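Local coordinates for interferon alpha/beta receptor 1 (Mus musculus, PDB 3WCY), which pairs with IFNAR2 to form the heterodimeric receptor for type I interferons, whose binding switches on JAK-STAT signalling, at residues A[111-116]-A[196-201]; A[142-147]-A[171-176]; A[13-18]-A[128-133]. All coordinates share one frame; numbering follows the deposited sequence.

Contact 1: residues A[111-116]-A[196-201]; sequences AEDKAI and STTVAN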
loop_
_atom_site.group_PDB
_atom_site.type_symbol
_atom_site.label_atom_id
_atom_site.label_comp_id
_atom_site.label_asym_id
_atom_site.label_seq_id
_atom_site.Cartn_x
_atom_site.Cartn_y
_atom_site.Cartn_z
ATOM N N ALA A 111 16.297 -7.327 18.960
ATOM C CA ALA A 111 15.773 -6.529 20.081
ATOM C C ALA A 111 16.578 -5.281 20.428
ATOM O O ALA A 111 17.775 -5.209 20.143
ATOM C CB ALA A 111 15.587 -7.392 21.316
ATOM N N GLU A 112 15.899 -4.300 21.053
ATOM C CA GLU A 112 16.458 -3.019 21.489
ATOM C C GLU A 112 16.011 -2.814 22.965
ATOM O O GLU A 112 15.774 -3.808 23.651
ATOM C CB GLU A 112 15.908 -1.873 20.607
ATOM C CG GLU A 112 16.221 -2.018 19.121
ATOM C CD GLU A 112 15.848 -0.856 18.216
ATOM O OE1 GLU A 112 14.731 -0.311 18.366
ATOM O OE2 GLU A 112 16.655 -0.529 17.316
ATOM N N ASP A 113 15.931 -1.560 23.468
ATOM C CA ASP A 113 15.596 -1.294 24.874
ATOM C C ASP A 113 14.097 -1.512 25.075
ATOM O O ASP A 113 13.694 -2.402 25.826
ATOM C CB ASP A 113 15.922 0.160 25.286
ATOM C CG ASP A 113 17.310 0.666 24.978
ATOM O OD1 ASP A 113 18.287 0.045 25.448
ATOM O OD2 ASP A 113 17.420 1.744 24.356
ATOM N N LYS A 114 13.280 -0.679 24.393
ATOM C CA LYS A 114 11.817 -0.648 24.470
ATOM C C LYS A 114 11.146 -1.171 23.184
ATOM O O LYS A 114 9.947 -0.943 22.978
ATOM C CB LYS A 114 11.340 0.795 24.785
ATOM C CG LYS A 114 11.957 1.420 26.044
ATOM C CD LYS A 114 11.780 2.940 26.069
ATOM C CE LYS A 114 12.451 3.598 27.258
ATOM N NZ LYS A 114 13.934 3.638 27.126
ATOM N N ALA A 115 11.909 -1.879 22.324
ATOM C CA ALA A 115 11.377 -2.387 21.059
ATOM C C ALA A 115 11.943 -3.727 20.578
ATOM O O ALA A 115 13.042 -4.131 20.978
ATOM C CB ALA A 115 11.539 -1.336 19.964
ATOM N N ILE A 116 11.167 -4.399 19.698
ATOM C CA ILE A 116 11.512 -5.644 19.006
ATOM C C ILE A 116 11.212 -5.480 17.504
ATOM O O ILE A 116 10.107 -5.070 17.121
ATOM C CB ILE A 116 10.871 -6.914 19.646
ATOM C CG1 ILE A 116 11.665 -7.333 20.909
ATOM C CG2 ILE A 116 10.793 -8.089 18.642
ATOM C CD1 ILE A 116 10.899 -8.130 21.937
ATOM N N SER A 196 14.838 -11.527 24.223
ATOM C CA SER A 196 14.843 -10.654 25.385
ATOM C C SER A 196 15.316 -9.248 25.012
ATOM O O SER A 196 16.217 -9.098 24.180
ATOM C CB SER A 196 15.698 -11.243 26.501
ATOM O OG SER A 196 15.147 -10.922 27.767
ATOM N N THR A 197 14.683 -8.221 25.615
ATOM C CA THR A 197 15.020 -6.804 25.416
ATOM C C THR A 197 16.273 -6.428 26.229
ATOM O O THR A 197 16.545 -7.056 27.254
ATOM C CB THR A 197 13.816 -5.901 25.752
ATOM O OG1 THR A 197 13.233 -6.312 26.989
ATOM C CG2 THR A 197 12.753 -5.909 24.664
ATOM N N THR A 198 17.049 -5.429 25.761
ATOM C CA THR A 198 18.271 -4.947 26.435
ATOM C C THR A 198 17.914 -3.889 27.500
ATOM O O THR A 198 16.776 -3.413 27.511
ATOM C CB THR A 198 19.267 -4.367 25.410
ATOM O OG1 THR A 198 18.635 -3.339 24.649
ATOM C CG2 THR A 198 19.864 -5.417 24.493
ATOM N N VAL A 199 18.876 -3.505 28.379
ATOM C CA VAL A 199 18.634 -2.475 29.409
ATOM C C VAL A 199 18.633 -1.090 28.770
ATOM O O VAL A 199 19.537 -0.779 27.991
ATOM C CB VAL A 199 19.579 -2.511 30.645
ATOM C CG1 VAL A 199 18.864 -1.975 31.884
ATOM C CG2 VAL A 199 20.129 -3.908 30.909
ATOM N N ALA A 200 17.623 -0.263 29.122
ATOM C CA ALA A 200 17.403 1.104 28.629
ATOM C C ALA A 200 18.694 1.902 28.424
ATOM O O ALA A 200 19.549 1.925 29.315
ATOM C CB ALA A 200 16.453 1.852 29.557
ATOM N N ASN A 201 18.849 2.510 27.227
ATOM C CA ASN A 201 20.022 3.303 26.844
ATOM C C ASN A 201 20.177 4.545 27.719
ATOM O O ASN A 201 19.180 5.079 28.215
ATOM C CB ASN A 201 19.939 3.725 25.358
ATOM C CG ASN A 201 20.474 2.735 24.336
ATOM O OD1 ASN A 201 20.964 1.640 24.650
ATOM N ND2 ASN A 201 20.390 3.111 23.069
#

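Contact 2: residues A[142-147]-A[171-176]; sequences RIWQKS and TYCLEV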
loop_
_atom_site.group_PDB
_atom_site.type_symbol
_atom_site.label_atom_id
_atom_site.label_comp_id
_atom_site.label_asym_id
_atom_site.label_seq_id
_atom_site.Cartn_x
_atom_site.Cartn_y
_atom_site.Cartn_z
ATOM N N ARG A 142 1.758 -11.703 16.775
ATOM C CA ARG A 142 1.308 -11.981 18.136
ATOM C C ARG A 142 2.521 -11.940 19.061
ATOM O O ARG A 142 3.495 -12.657 18.836
ATOM C CB ARG A 142 0.629 -13.349 18.221
ATOM C CG ARG A 142 -0.846 -13.348 17.863
ATOM C CD ARG A 142 -1.416 -14.730 18.119
ATOM N NE ARG A 142 -2.805 -14.861 17.688
ATOM C CZ ARG A 142 -3.405 -16.023 17.441
ATOM N NH1 ARG A 142 -2.737 -17.165 17.569
ATOM N NH2 ARG A 142 -4.674 -16.052 17.052
ATOM N N ILE A 143 2.466 -11.081 20.087
ATOM C CA ILE A 143 3.525 -10.899 21.082
ATOM C C ILE A 143 2.962 -10.997 22.514
ATOM O O ILE A 143 1.857 -10.525 22.795
ATOM C CB ILE A 143 4.353 -9.595 20.812
ATOM C CG1 ILE A 143 5.660 -9.537 21.643
ATOM C CG2 ILE A 143 3.510 -8.311 20.932
ATOM C CD1 ILE A 143 6.714 -8.465 21.221
ATOM N N TRP A 144 3.730 -11.639 23.399
ATOM C CA TRP A 144 3.426 -11.824 24.819
ATOM C C TRP A 144 4.734 -12.111 25.549
ATOM O O TRP A 144 5.694 -12.527 24.902
ATOM C CB TRP A 144 2.457 -13.009 25.018
ATOM C CG TRP A 144 3.029 -14.341 24.623
ATOM C CD1 TRP A 144 3.704 -15.213 25.424
ATOM C CD2 TRP A 144 3.033 -14.915 23.310
ATOM N NE1 TRP A 144 4.132 -16.295 24.693
ATOM C CE2 TRP A 144 3.707 -16.153 23.397
ATOM C CE3 TRP A 144 2.524 -14.507 22.065
ATOM C CZ2 TRP A 144 3.871 -16.995 22.291
ATOM C CZ3 TRP A 144 2.678 -15.349 20.973
ATOM C CH2 TRP A 144 3.358 -16.567 21.087
ATOM N N GLN A 145 4.769 -11.940 26.882
ATOM C CA GLN A 145 5.963 -12.283 27.651
ATOM C C GLN A 145 5.904 -13.812 27.604
ATOM O O GLN A 145 4.872 -14.369 27.221
ATOM C CB GLN A 145 6.151 -11.407 28.907
ATOM C CG GLN A 145 4.945 -11.307 29.836
ATOM C CD GLN A 145 5.312 -10.785 31.200
ATOM O OE1 GLN A 145 5.827 -9.668 31.356
ATOM N NE2 GLN A 145 5.021 -11.573 32.228
ATOM N N LYS A 146 7.036 -14.479 27.944
ATOM C CA LYS A 146 7.286 -15.930 27.927
ATOM C C LYS A 146 6.253 -16.736 28.718
ATOM O O LYS A 146 5.766 -17.751 28.212
ATOM C CB LYS A 146 8.713 -16.236 28.406
ATOM C CG LYS A 146 9.234 -17.581 27.904
ATOM C CD LYS A 146 10.095 -18.290 28.945
ATOM C CE LYS A 146 10.502 -19.688 28.532
ATOM N NZ LYS A 146 9.354 -20.635 28.486
ATOM N N SER A 147 5.913 -16.285 29.938
ATOM C CA SER A 147 4.970 -16.983 30.812
ATOM C C SER A 147 3.497 -16.611 30.660
ATOM O O SER A 147 2.643 -17.425 31.015
ATOM C CB SER A 147 5.378 -16.826 32.275
ATOM O OG SER A 147 6.652 -17.402 32.521
ATOM N N THR A 171 11.567 -10.850 28.465
ATOM C CA THR A 171 11.661 -11.819 27.378
ATOM C C THR A 171 10.268 -12.091 26.804
ATOM O O THR A 171 9.410 -12.639 27.496
ATOM C CB THR A 171 12.481 -13.067 27.772
ATOM O OG1 THR A 171 12.253 -14.095 26.805
ATOM C CG2 THR A 171 12.155 -13.589 29.177
ATOM N N TYR A 172 10.039 -11.663 25.549
ATOM C CA TYR A 172 8.765 -11.827 24.841
ATOM C C TYR A 172 8.860 -12.892 23.750
ATOM O O TYR A 172 9.919 -13.048 23.140
ATOM C CB TYR A 172 8.316 -10.511 24.188
ATOM C CG TYR A 172 8.179 -9.320 25.112
ATOM C CD1 TYR A 172 6.944 -8.973 25.654
ATOM C CD2 TYR A 172 9.257 -8.468 25.350
ATOM C CE1 TYR A 172 6.797 -7.841 26.458
ATOM C CE2 TYR A 172 9.124 -7.334 26.149
ATOM C CZ TYR A 172 7.892 -7.026 26.704
ATOM O OH TYR A 172 7.759 -5.902 27.486
ATOM N N CYS A 173 7.740 -13.585 23.469
ATOM C CA CYS A 173 7.676 -14.604 22.420
ATOM C C CYS A 173 6.752 -14.161 21.288
ATOM O O CYS A 173 5.753 -13.480 21.541
ATOM C CB CYS A 173 7.302 -15.969 22.986
ATOM S SG CYS A 173 8.462 -16.584 24.240
ATOM N N LEU A 174 7.141 -14.477 20.030
ATOM C CA LEU A 174 6.475 -14.038 18.799
ATOM C C LEU A 174 5.910 -15.144 17.906
ATOM O O LEU A 174 6.422 -16.266 17.891
ATOM C CB LEU A 174 7.449 -13.177 17.965
ATOM C CG LEU A 174 7.704 -11.704 18.344
ATOM C CD1 LEU A 174 6.484 -10.864 18.218
ATOM C CD2 LEU A 174 8.451 -11.529 19.665
ATOM N N GLU A 175 4.878 -14.782 17.116
ATOM C CA GLU A 175 4.181 -15.638 16.156
ATOM C C GLU A 175 3.669 -14.773 14.984
ATOM O O GLU A 175 2.895 -13.837 15.201
ATOM C CB GLU A 175 3.024 -16.382 16.844
ATOM C CG GLU A 175 3.095 -17.893 16.677
ATOM C CD GLU A 175 1.919 -18.705 17.198
ATOM O OE1 GLU A 175 0.940 -18.100 17.698
ATOM O OE2 GLU A 175 1.972 -19.954 17.087
ATOM N N VAL A 176 4.138 -15.064 13.753
ATOM C CA VAL A 176 3.782 -14.312 12.540
ATOM C C VAL A 176 3.010 -15.190 11.560
ATOM O O VAL A 176 3.478 -16.266 11.182
ATOM C CB VAL A 176 5.015 -13.639 11.867
ATOM C CG1 VAL A 176 4.617 -12.831 10.636
ATOM C CG2 VAL A 176 5.780 -12.763 12.852
#

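Contact 3: residues A[13-18]-A[128-133]; sequences IIDDNY and NMWALE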
loop_
_atom_site.group_PDB
_atom_site.type_symbol
_atom_site.label_atom_id
_atom_site.label_comp_id
_atom_site.label_asym_id
_atom_site.label_seq_id
_atom_site.Cartn_x
_atom_site.Cartn_y
_atom_site.Cartn_z
ATOM N N ILE A 13 0.365 -29.586 -2.571
ATOM C CA ILE A 13 1.265 -28.504 -2.958
ATOM C C ILE A 13 1.366 -27.481 -1.834
ATOM O O ILE A 13 0.368 -26.869 -1.440
ATOM C CB ILE A 13 0.924 -27.835 -4.329
ATOM C CG1 ILE A 13 0.421 -28.852 -5.381
ATOM C CG2 ILE A 13 2.129 -27.032 -4.853
ATOM C CD1 ILE A 13 -0.371 -28.257 -6.508
ATOM N N ILE A 14 2.582 -27.318 -1.318
ATOM C CA ILE A 14 2.918 -26.345 -0.287
ATOM C C ILE A 14 3.991 -25.455 -0.920
ATOM O O ILE A 14 5.161 -25.849 -0.998
ATOM C CB ILE A 14 3.277 -27.001 1.092
ATOM C CG1 ILE A 14 3.602 -25.964 2.183
ATOM C CG2 ILE A 14 4.342 -28.094 0.994
ATOM C CD1 ILE A 14 2.429 -25.559 3.037
ATOM N N ASP A 15 3.548 -24.300 -1.479
ATOM C CA ASP A 15 4.375 -23.332 -2.208
ATOM C C ASP A 15 4.889 -24.044 -3.468
ATOM O O ASP A 15 4.071 -24.491 -4.268
ATOM C CB ASP A 15 5.510 -22.758 -1.327
ATOM C CG ASP A 15 5.046 -21.932 -0.149
ATOM O OD1 ASP A 15 4.039 -22.312 0.487
ATOM O OD2 ASP A 15 5.702 -20.921 0.154
ATOM N N ASP A 16 6.221 -24.179 -3.633
ATOM C CA ASP A 16 6.821 -24.800 -4.816
ATOM C C ASP A 16 7.221 -26.262 -4.587
ATOM O O ASP A 16 7.857 -26.885 -5.445
ATOM C CB ASP A 16 7.968 -23.945 -5.381
ATOM C CG ASP A 16 7.474 -22.730 -6.143
ATOM O OD1 ASP A 16 6.738 -22.913 -7.146
ATOM O OD2 ASP A 16 7.817 -21.596 -5.738
ATOM N N ASN A 17 6.797 -26.815 -3.436
ATOM C CA ASN A 17 7.032 -28.202 -3.055
ATOM C C ASN A 17 5.802 -29.038 -3.384
ATOM O O ASN A 17 4.678 -28.629 -3.084
ATOM C CB ASN A 17 7.398 -28.314 -1.572
ATOM C CG ASN A 17 8.744 -27.726 -1.235
ATOM O OD1 ASN A 17 9.780 -28.103 -1.794
ATOM N ND2 ASN A 17 8.761 -26.803 -0.288
ATOM N N TYR A 18 6.023 -30.199 -4.023
ATOM C CA TYR A 18 4.981 -31.139 -4.439
ATOM C C TYR A 18 5.150 -32.485 -3.720
ATOM O O TYR A 18 6.275 -32.858 -3.366
ATOM C CB TYR A 18 5.020 -31.331 -5.965
ATOM C CG TYR A 18 4.641 -30.094 -6.753
ATOM C CD1 TYR A 18 3.361 -29.940 -7.275
ATOM C CD2 TYR A 18 5.573 -29.088 -7.003
ATOM C CE1 TYR A 18 3.009 -28.809 -8.010
ATOM C CE2 TYR A 18 5.229 -27.949 -7.730
ATOM C CZ TYR A 18 3.947 -27.816 -8.234
ATOM O OH TYR A 18 3.609 -26.694 -8.949
ATOM N N ASN A 128 8.422 -19.417 -7.371
ATOM C CA ASN A 128 7.540 -18.954 -8.443
ATOM C C ASN A 128 6.061 -18.846 -8.092
ATOM O O ASN A 128 5.378 -17.970 -8.634
ATOM C CB ASN A 128 7.764 -19.722 -9.745
ATOM C CG ASN A 128 8.302 -18.831 -10.847
ATOM O OD1 ASN A 128 7.649 -17.879 -11.299
ATOM N ND2 ASN A 128 9.522 -19.095 -11.282
ATOM N N MET A 129 5.568 -19.719 -7.196
ATOM C CA MET A 129 4.172 -19.743 -6.755
ATOM C C MET A 129 3.705 -18.395 -6.194
ATOM O O MET A 129 2.587 -17.969 -6.490
ATOM C CB MET A 129 3.953 -20.862 -5.721
ATOM C CG MET A 129 2.488 -21.206 -5.477
ATOM S SD MET A 129 1.607 -21.810 -6.940
ATOM C CE MET A 129 2.330 -23.425 -7.135
ATOM N N TRP A 130 4.562 -17.720 -5.413
ATOM C CA TRP A 130 4.215 -16.441 -4.792
ATOM C C TRP A 130 5.006 -15.236 -5.323
ATOM O O TRP A 130 4.745 -14.100 -4.913
ATOM C CB TRP A 130 4.261 -16.566 -3.263
ATOM C CG TRP A 130 3.573 -17.803 -2.765
ATOM C CD1 TRP A 130 4.169 -18.930 -2.284
ATOM C CD2 TRP A 130 2.168 -18.092 -2.840
ATOM N NE1 TRP A 130 3.217 -19.879 -1.987
ATOM C CE2 TRP A 130 1.982 -19.396 -2.332
ATOM C CE3 TRP A 130 1.042 -17.366 -3.268
ATOM C CZ2 TRP A 130 0.721 -19.991 -2.240
ATOM C CZ3 TRP A 130 -0.209 -17.953 -3.168
ATOM C CH2 TRP A 130 -0.361 -19.248 -2.654
ATOM N N ALA A 131 5.911 -15.484 -6.295
ATOM C CA ALA A 131 6.762 -14.503 -6.972
ATOM C C ALA A 131 5.999 -13.291 -7.522
ATOM O O ALA A 131 6.616 -12.247 -7.757
ATOM C CB ALA A 131 7.532 -15.181 -8.092
ATOM N N LEU A 132 4.670 -13.427 -7.732
ATOM C CA LEU A 132 3.797 -12.360 -8.216
ATOM C C LEU A 132 2.679 -12.031 -7.228
ATOM O O LEU A 132 1.853 -11.163 -7.515
ATOM C CB LEU A 132 3.212 -12.704 -9.588
ATOM C CG LEU A 132 4.193 -12.968 -10.724
ATOM C CD1 LEU A 132 3.445 -13.381 -11.990
ATOM C CD2 LEU A 132 5.109 -11.759 -10.977
ATOM N N GLU A 133 2.656 -12.710 -6.061
ATOM C CA GLU A 133 1.657 -12.479 -5.013
ATOM C C GLU A 133 2.197 -11.700 -3.817
ATOM O O GLU A 133 1.403 -11.154 -3.047
ATOM C CB GLU A 133 0.980 -13.783 -4.582
ATOM C CG GLU A 133 -0.225 -14.142 -5.433
ATOM C CD GLU A 133 0.072 -14.515 -6.871
ATOM O OE1 GLU A 133 -0.749 -14.165 -7.748
ATOM O OE2 GLU A 133 1.123 -15.147 -7.126
#

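Contact 1: residues A[111-116]-A[196-201]
The backbone N of T198 donates to the carbonyl O of E112 over 3.0 Å with an N-H...O angle of 159°, and this one sound bond brings the turn 111-116 and the tail 196-201 side by side, with D113 and T198 only 4.8 Å apart at their CA atoms. The donor stands above the carbonyl plane, 40° out of it. Within the turn, E112 N closes back on A115 O. D113 carries most of the side-chain contact. Its CG lies anti to the carbonyl carbon (chi1 -51°); D113 CB rests 3.8 Å from A200 CA, and its side chain runs across that of N201 at about a right angle. Between T198 OG1 and D113 OD1 there is a weak, unsettled bond of 3.5 Å, since E112 O competes for the same proton. On the inner side the contact turns apolar. The methyl CG2 of T197 meets I116 CD1 at 4.0 Å, the two side chains again crossing at about a right angle, while A111 CB sits against the backbone O of S196. T197 turns its hydroxyl away from this patch to the carbonyls of L167 and T170, which pins the tail to the loop ahead of strand 171-179. Residues 111-116 make the connection between strands 106-111 and 116-121 of the second fibronectin type III domain, and 196-201 follow strand 193-196. I116 packs on Y172 and I195 of the facing sheet, and E112, D113 and N201 touch F292 of the third fibronectin type III domain.

Contact 2: residues A[142-147]-A[171-176]
C173 N donates to W144 O over 2.7 Å, the N-H coming in nearly along the C=O axis, and it is the shortest bond of an antiparallel ladder. The return bond of the same pair, W144 N to C173 O, is weak. R142 N to E175 O and K146 N to T171 O extend the pairing to both ends. In W144, chi1 of 65° sets CG between the backbone N and the carbonyl carbon, and the indole lies over C173 of the partner strand. C173 O is 3.4 Å from the ring plane, offset toward the rim, and C173 CB is 3.6 Å from W144 CE2. The SG, disulfide-bonded to C194, stands oblique to the five-membered ring. An alanine in place of W144 would probably uncover C173 beside its disulfide and leave K151 without the ring for its cation-pi contact. Also on this face, R142 and E175 run side by side in the same direction and make only a long salt bridge, NH1 to OE1 at 3.8 Å. On the face opposite W144, I143 CB meets L174 CD1 at 3.6 Å, and I143 CG1 touches Y172 CB. This is the central strand pair of a four-stranded fibronectin type III sheet: one face turns I143 and L174 into the sandwich core, where L174 packs on L109 and V118, and the other holds the disulfide that ties strand 171-179 to strand 193-196.

Contact 3: residues A[13-18]-A[128-133]
D16 and D15, at the tip of a type II' beta hairpin turn from I14 to N17 in the first fibronectin type III domain, meet N128 to W130 in a loop of the second, so the contact spans the joint between two domains. Its close-packed part is buried. The D15 carboxylate faces the indole edge of W130, the two planes 73° apart; D15 OD2 is 3.4 Å from W130 NE1 but at a poor angle for a hydrogen bond, and D15 OD1 is instead held by S103 N. Beside it M129 CG lies over a face of the W130 ring; the bends at chi2 (61°) and chi3 then bring M129 CE to 3.5 Å from D15 O. M129 CE only skims buried I13 CG2, at 4.3 Å. The solvent side holds exposed Y18, whose OH is 4.0 Å from M129 CE, and the partly exposed D16 and N128. N128 OD1 takes part in a weak hydrogen bond with an aromatic side chain on the chain of another protein. What grips the loop is the D16 carboxylate: N128 N (2.8 Å) and M129 N (3.3 Å) both donate to D16 OD2 on its syn side, reaching it from opposite faces of the carboxylate plane.

Overall arrangement
Contacts 1 and 2 belong to the same fibronectin type III domain, contact 2 nested inside the loop that contact 1 closes, and they meet where I116 of contact 1 packs on Y172 and I143 of contact 2. Contact 2 is regular strand pairing with a core face; contact 1 lies at an end of that sandwich, with one sound backbone bond, some apolar packing and an exposed outer half. Contact 3 stands apart, its centre about 36 Å from that of contact 1 and 29 Å from that of contact 2. It joins the first domain to the second, and there a carboxylate accepting backbone N-H groups takes the place of a strand ladder.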